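Local coordinates for core protein VP4 (PDB 2JHP) that caps viral messenger RNA inside the bluetongue virus core, carrying several capping activities, methyl transfer among them, in one chain, at residues A[215-227]-A[234-248]. Numbering follows the deposited sequence.
With SAH (S-adenosyl-L-homocysteine), chain C.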
# COMPACT_ATOMS: atom_id res chain seq x y z
N PHE A 215 10.58 4.64 -18.75
CA PHE A 215 11.14 5.01 -20.05
C PHE A 215 12.55 4.43 -20.22
O PHE A 215 12.80 3.68 -21.16
CB PHE A 215 11.14 6.52 -20.27
CG PHE A 215 11.75 6.92 -21.58
CD1 PHE A 215 11.02 6.80 -22.77
CD2 PHE A 215 13.07 7.38 -21.65
CE1 PHE A 215 11.58 7.15 -24.00
CE2 PHE A 215 13.65 7.74 -22.87
CZ PHE A 215 12.90 7.63 -24.05
N ARG A 216 13.45 4.78 -19.30
CA ARG A 216 14.84 4.32 -19.35
C ARG A 216 15.01 2.79 -19.40
O ARG A 216 15.91 2.30 -20.09
CB ARG A 216 15.67 4.91 -18.21
CG ARG A 216 16.46 6.14 -18.63
CD ARG A 216 17.65 6.43 -17.70
NE ARG A 216 17.34 7.25 -16.52
CZ ARG A 216 16.32 8.10 -16.38
NH1 ARG A 216 15.43 8.29 -17.37
NH2 ARG A 216 16.18 8.77 -15.24
N ARG A 217 14.16 2.06 -18.69
CA ARG A 217 14.25 0.59 -18.65
C ARG A 217 13.73 -0.10 -19.93
O ARG A 217 13.76 -1.34 -20.04
CB ARG A 217 13.52 0.04 -17.43
CG ARG A 217 14.01 0.53 -16.07
CD ARG A 217 13.40 -0.28 -14.92
NE ARG A 217 11.98 -0.62 -15.14
CZ ARG A 217 10.94 0.15 -14.79
NH1 ARG A 217 11.13 1.33 -14.19
NH2 ARG A 217 9.70 -0.26 -15.05
N VAL A 218 13.28 0.69 -20.91
CA VAL A 218 12.69 0.11 -22.11
C VAL A 218 13.52 0.43 -23.35
O VAL A 218 14.04 1.54 -23.49
CB VAL A 218 11.23 0.58 -22.27
CG1 VAL A 218 10.73 0.42 -23.71
CG2 VAL A 218 10.34 -0.18 -21.29
N LEU A 219 13.68 -0.56 -24.23
CA LEU A 219 14.27 -0.31 -25.53
C LEU A 219 13.17 -0.01 -26.57
O LEU A 219 12.31 -0.85 -26.84
CB LEU A 219 15.18 -1.46 -25.97
CG LEU A 219 15.86 -1.27 -27.34
CD1 LEU A 219 16.68 0.02 -27.37
CD2 LEU A 219 16.72 -2.48 -27.72
N TRP A 220 13.23 1.19 -27.13
CA TRP A 220 12.18 1.71 -27.99
C TRP A 220 12.55 1.67 -29.47
O TRP A 220 13.37 2.46 -29.92
CB TRP A 220 11.90 3.17 -27.61
CG TRP A 220 11.42 3.36 -26.22
CD1 TRP A 220 12.17 3.63 -25.11
CD2 TRP A 220 10.06 3.29 -25.79
NE1 TRP A 220 11.36 3.74 -24.01
CE2 TRP A 220 10.06 3.53 -24.40
CE3 TRP A 220 8.85 3.04 -26.43
CZ2 TRP A 220 8.89 3.54 -23.64
CZ3 TRP A 220 7.67 3.05 -25.68
CH2 TRP A 220 7.71 3.30 -24.29
N HIS A 221 11.95 0.75 -30.22
CA HIS A 221 12.07 0.75 -31.67
C HIS A 221 10.88 1.51 -32.23
O HIS A 221 9.75 1.05 -32.12
CB HIS A 221 12.10 -0.67 -32.22
CG HIS A 221 13.43 -1.35 -32.10
ND1 HIS A 221 14.50 -1.02 -32.90
CD2 HIS A 221 13.85 -2.34 -31.28
CE1 HIS A 221 15.53 -1.79 -32.57
NE2 HIS A 221 15.16 -2.60 -31.60
N VAL A 222 11.13 2.68 -32.79
CA VAL A 222 10.04 3.55 -33.23
C VAL A 222 10.02 3.70 -34.76
O VAL A 222 11.05 4.01 -35.37
CB VAL A 222 10.07 4.94 -32.52
CG1 VAL A 222 9.95 4.77 -31.00
CG2 VAL A 222 11.32 5.73 -32.87
N TYR A 223 8.86 3.47 -35.36
CA TYR A 223 8.73 3.40 -36.81
C TYR A 223 7.78 4.47 -37.35
O TYR A 223 6.62 4.54 -36.94
CB TYR A 223 8.20 2.03 -37.25
CG TYR A 223 8.92 0.81 -36.70
CD1 TYR A 223 8.73 0.39 -35.38
CD2 TYR A 223 9.76 0.05 -37.52
CE1 TYR A 223 9.37 -0.74 -34.89
CE2 TYR A 223 10.40 -1.09 -37.04
CZ TYR A 223 10.20 -1.48 -35.72
OH TYR A 223 10.83 -2.60 -35.24
N ASP A 224 8.29 5.29 -38.27
CA ASP A 224 7.48 6.29 -38.98
C ASP A 224 8.32 7.03 -40.01
O ASP A 224 9.37 7.58 -39.68
CB ASP A 224 6.86 7.30 -38.01
CG ASP A 224 5.68 8.04 -38.60
OD1 ASP A 224 5.82 8.67 -39.67
OD2 ASP A 224 4.60 7.99 -37.99
N PRO A 225 7.87 7.04 -41.27
CA PRO A 225 8.46 7.87 -42.34
C PRO A 225 8.81 9.33 -41.95
O PRO A 225 9.81 9.87 -42.44
CB PRO A 225 7.38 7.86 -43.42
CG PRO A 225 6.77 6.52 -43.29
CD PRO A 225 6.75 6.22 -41.78
N ILE A 226 8.00 9.96 -41.09
CA ILE A 226 8.25 11.35 -40.68
C ILE A 226 8.84 11.50 -39.26
O ILE A 226 8.82 12.59 -38.68
CB ILE A 226 6.98 12.25 -40.82
CG1 ILE A 226 5.87 11.83 -39.84
CG2 ILE A 226 6.49 12.26 -42.27
CD1 ILE A 226 5.06 12.99 -39.26
N ALA A 227 9.38 10.41 -38.71
CA ALA A 227 10.01 10.44 -37.39
C ALA A 227 11.32 11.23 -37.41
O ALA A 227 12.18 10.98 -38.25
CB ALA A 227 10.24 9.03 -36.87
N ASN A 234 18.42 4.67 -26.00
CA ASN A 234 17.45 3.57 -26.02
C ASN A 234 16.26 3.80 -26.98
O ASN A 234 15.30 3.03 -26.98
CB ASN A 234 16.95 3.23 -24.60
CG ASN A 234 16.19 4.38 -23.96
OD1 ASN A 234 16.47 5.55 -24.21
ND2 ASN A 234 15.22 4.04 -23.12
N VAL A 235 16.35 4.85 -27.79
CA VAL A 235 15.37 5.06 -28.88
C VAL A 235 16.02 4.86 -30.24
O VAL A 235 16.82 5.68 -30.70
CB VAL A 235 14.65 6.44 -28.83
CG1 VAL A 235 13.59 6.50 -29.91
CG2 VAL A 235 14.00 6.65 -27.45
N ILE A 236 15.67 3.74 -30.86
CA ILE A 236 16.15 3.38 -32.18
C ILE A 236 15.07 3.76 -33.19
O ILE A 236 13.95 3.23 -33.16
CB ILE A 236 16.57 1.89 -32.22
CG1 ILE A 236 17.80 1.68 -31.34
CG2 ILE A 236 16.86 1.45 -33.64
CD1 ILE A 236 18.03 0.25 -30.94
N VAL A 237 15.41 4.68 -34.08
CA VAL A 237 14.44 5.35 -34.94
C VAL A 237 14.44 4.78 -36.36
O VAL A 237 15.49 4.68 -37.00
CB VAL A 237 14.67 6.89 -34.94
CG1 VAL A 237 13.76 7.61 -35.93
CG2 VAL A 237 14.47 7.44 -33.53
N HIS A 238 13.26 4.40 -36.82
CA HIS A 238 13.08 3.86 -38.16
C HIS A 238 12.13 4.74 -38.96
O HIS A 238 11.00 4.99 -38.54
CB HIS A 238 12.55 2.43 -38.09
CG HIS A 238 13.33 1.53 -37.19
ND1 HIS A 238 14.56 1.01 -37.54
CD2 HIS A 238 13.07 1.07 -35.95
CE1 HIS A 238 15.02 0.26 -36.55
NE2 HIS A 238 14.14 0.28 -35.57
N ASN A 239 12.61 5.22 -40.11
CA ASN A 239 11.79 6.01 -41.02
C ASN A 239 11.18 5.13 -42.11
O ASN A 239 11.03 5.54 -43.26
CB ASN A 239 12.61 7.16 -41.62
CG ASN A 239 13.24 8.03 -40.56
OD1 ASN A 239 14.42 8.39 -40.65
ND2 ASN A 239 12.45 8.38 -39.53
N ILE A 240 10.81 3.93 -41.69
CA ILE A 240 10.29 2.89 -42.56
C ILE A 240 8.78 2.89 -42.47
O ILE A 240 8.21 3.13 -41.40
CB ILE A 240 10.91 1.51 -42.15
CG1 ILE A 240 12.28 1.32 -42.83
CG2 ILE A 240 10.00 0.33 -42.47
CD1 ILE A 240 13.47 1.84 -42.01
N MET A 241 8.12 2.65 -43.59
CA MET A 241 6.69 2.39 -43.60
C MET A 241 6.44 0.88 -43.53
O MET A 241 6.95 0.10 -44.34
CB MET A 241 6.02 3.01 -44.82
CG MET A 241 4.53 2.83 -44.83
SD MET A 241 3.64 4.21 -45.54
CE MET A 241 3.94 5.51 -44.35
N VAL A 242 5.63 0.47 -42.56
CA VAL A 242 5.47 -0.94 -42.21
C VAL A 242 4.25 -1.56 -42.89
O VAL A 242 3.12 -1.09 -42.72
CB VAL A 242 5.37 -1.10 -40.67
CG1 VAL A 242 5.19 -2.56 -40.27
CG2 VAL A 242 6.62 -0.50 -40.01
N ASP A 243 4.48 -2.61 -43.68
CA ASP A 243 3.39 -3.34 -44.33
C ASP A 243 3.37 -4.84 -43.98
O ASP A 243 2.34 -5.50 -44.13
CB ASP A 243 3.34 -3.09 -45.85
CG ASP A 243 4.63 -3.50 -46.57
OD1 ASP A 243 5.64 -3.82 -45.91
OD2 ASP A 243 4.63 -3.51 -47.83
N SER A 244 4.50 -5.35 -43.50
CA SER A 244 4.60 -6.75 -43.07
C SER A 244 5.46 -6.94 -41.83
O SER A 244 6.24 -6.06 -41.45
CB SER A 244 5.12 -7.65 -44.19
OG SER A 244 6.37 -7.19 -44.68
N LYS A 245 5.31 -8.10 -41.20
CA LYS A 245 6.10 -8.48 -40.04
C LYS A 245 7.60 -8.40 -40.31
O LYS A 245 8.38 -8.14 -39.40
CB LYS A 245 5.72 -9.90 -39.58
CG LYS A 245 5.86 -10.98 -40.64
CD LYS A 245 5.64 -12.36 -40.06
CE LYS A 245 5.76 -13.44 -41.15
NZ LYS A 245 5.53 -14.82 -40.63
N LYS A 246 7.98 -8.62 -41.57
CA LYS A 246 9.38 -8.56 -42.00
C LYS A 246 10.09 -7.28 -41.57
O LYS A 246 11.27 -7.30 -41.24
CB LYS A 246 9.48 -8.72 -43.51
CG LYS A 246 9.27 -10.15 -44.04
CD LYS A 246 9.00 -10.19 -45.55
CE LYS A 246 10.27 -9.98 -46.37
NZ LYS A 246 10.00 -10.07 -47.84
N ASP A 247 9.36 -6.16 -41.58
CA ASP A 247 9.92 -4.85 -41.22
C ASP A 247 10.29 -4.73 -39.74
O ASP A 247 11.00 -3.81 -39.35
CB ASP A 247 8.93 -3.74 -41.60
CG ASP A 247 8.55 -3.77 -43.06
OD1 ASP A 247 9.46 -3.90 -43.91
OD2 ASP A 247 7.34 -3.66 -43.36
N ILE A 248 9.79 -5.68 -38.94
CA ILE A 248 9.96 -5.68 -37.49
C ILE A 248 10.88 -6.81 -37.03
O ILE A 248 11.67 -6.63 -36.11
CB ILE A 248 8.59 -5.78 -36.78
CG1 ILE A 248 7.65 -4.69 -37.30
CG2 ILE A 248 8.75 -5.69 -35.26
CD1 ILE A 248 6.23 -4.93 -36.96
N SAH C . 1.65 8.17 -32.37
CA SAH C . 1.56 9.57 -32.91
CB SAH C . 0.22 9.85 -33.59
CG SAH C . -0.04 8.97 -34.81
SD SAH C . 0.01 9.94 -36.33
C SAH C . 1.83 10.58 -31.79
O SAH C . 1.63 10.30 -30.61
OXT SAH C . 2.27 11.70 -32.06
C5' SAH C . -0.04 8.49 -37.41
C4' SAH C . 1.31 8.31 -38.07
O4' SAH C . 1.40 7.06 -38.69
C3' SAH C . 1.59 9.34 -39.16
O3' SAH C . 2.53 10.25 -38.66
C2' SAH C . 2.15 8.54 -40.32
O2' SAH C . 3.41 9.04 -40.73
C1' SAH C . 2.35 7.16 -39.72
N9 SAH C . 2.19 6.01 -40.63
C8 SAH C . 1.28 5.84 -41.64
N7 SAH C . 1.48 4.61 -42.17
C5 SAH C . 2.48 4.00 -41.51
C6 SAH C . 3.09 2.76 -41.64
N6 SAH C . 2.67 1.90 -42.57
N1 SAH C . 4.13 2.41 -40.80
C2 SAH C . 4.57 3.29 -39.84
N3 SAH C . 3.96 4.53 -39.71
C4 SAH C . 2.94 4.87 -40.54
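The S-adenosyl-L-homocysteine pocket is built here where parallel strands 219-223 and 235-238 end, D224 N bonding H238 O (2.7 Å) just before the loops that hold the ligand. The carboxylate of D224 suits the ribose diol, accepting from O2' at OD1 (2.7 Å) and from O3' at OD2 (3.1 Å), while G199 N also binds OD2. OD1 also accepts from I226 N, an Asx turn that steadies the acid. V242 uses its backbone for the polar contacts, N meeting adenine N1 at 3.0 Å, nearly straight at 173°, and O accepting from N6; its side chain packs beside the adenine and on Y223. An acidic residue just after the second strand is the usual ribose ligand of Rossmann-like methyltransferases, and 235-238 is an outermost strand of this seven-stranded sheet. On the sheet face of H221, Y223 and H238 form an offset stack, centroids 4.6 Å apart; H238 CD2 lies over the tyrosine ring, whose OH bonds H194. H221 ND1 meets H238 NE2 at the ring edge (3.0 Å), either nitrogen the possible donor, which helps set the turn of both imidazoles, stacked also on H194 and H251. On the opposite sheet face, slim V222 packs CG2 on V237 CG2 (3.6 Å). At the far end, with CG between backbone N and carbonyl carbon (chi1 64°), N234 reaches ND2 back to V218 O (2.8 Å).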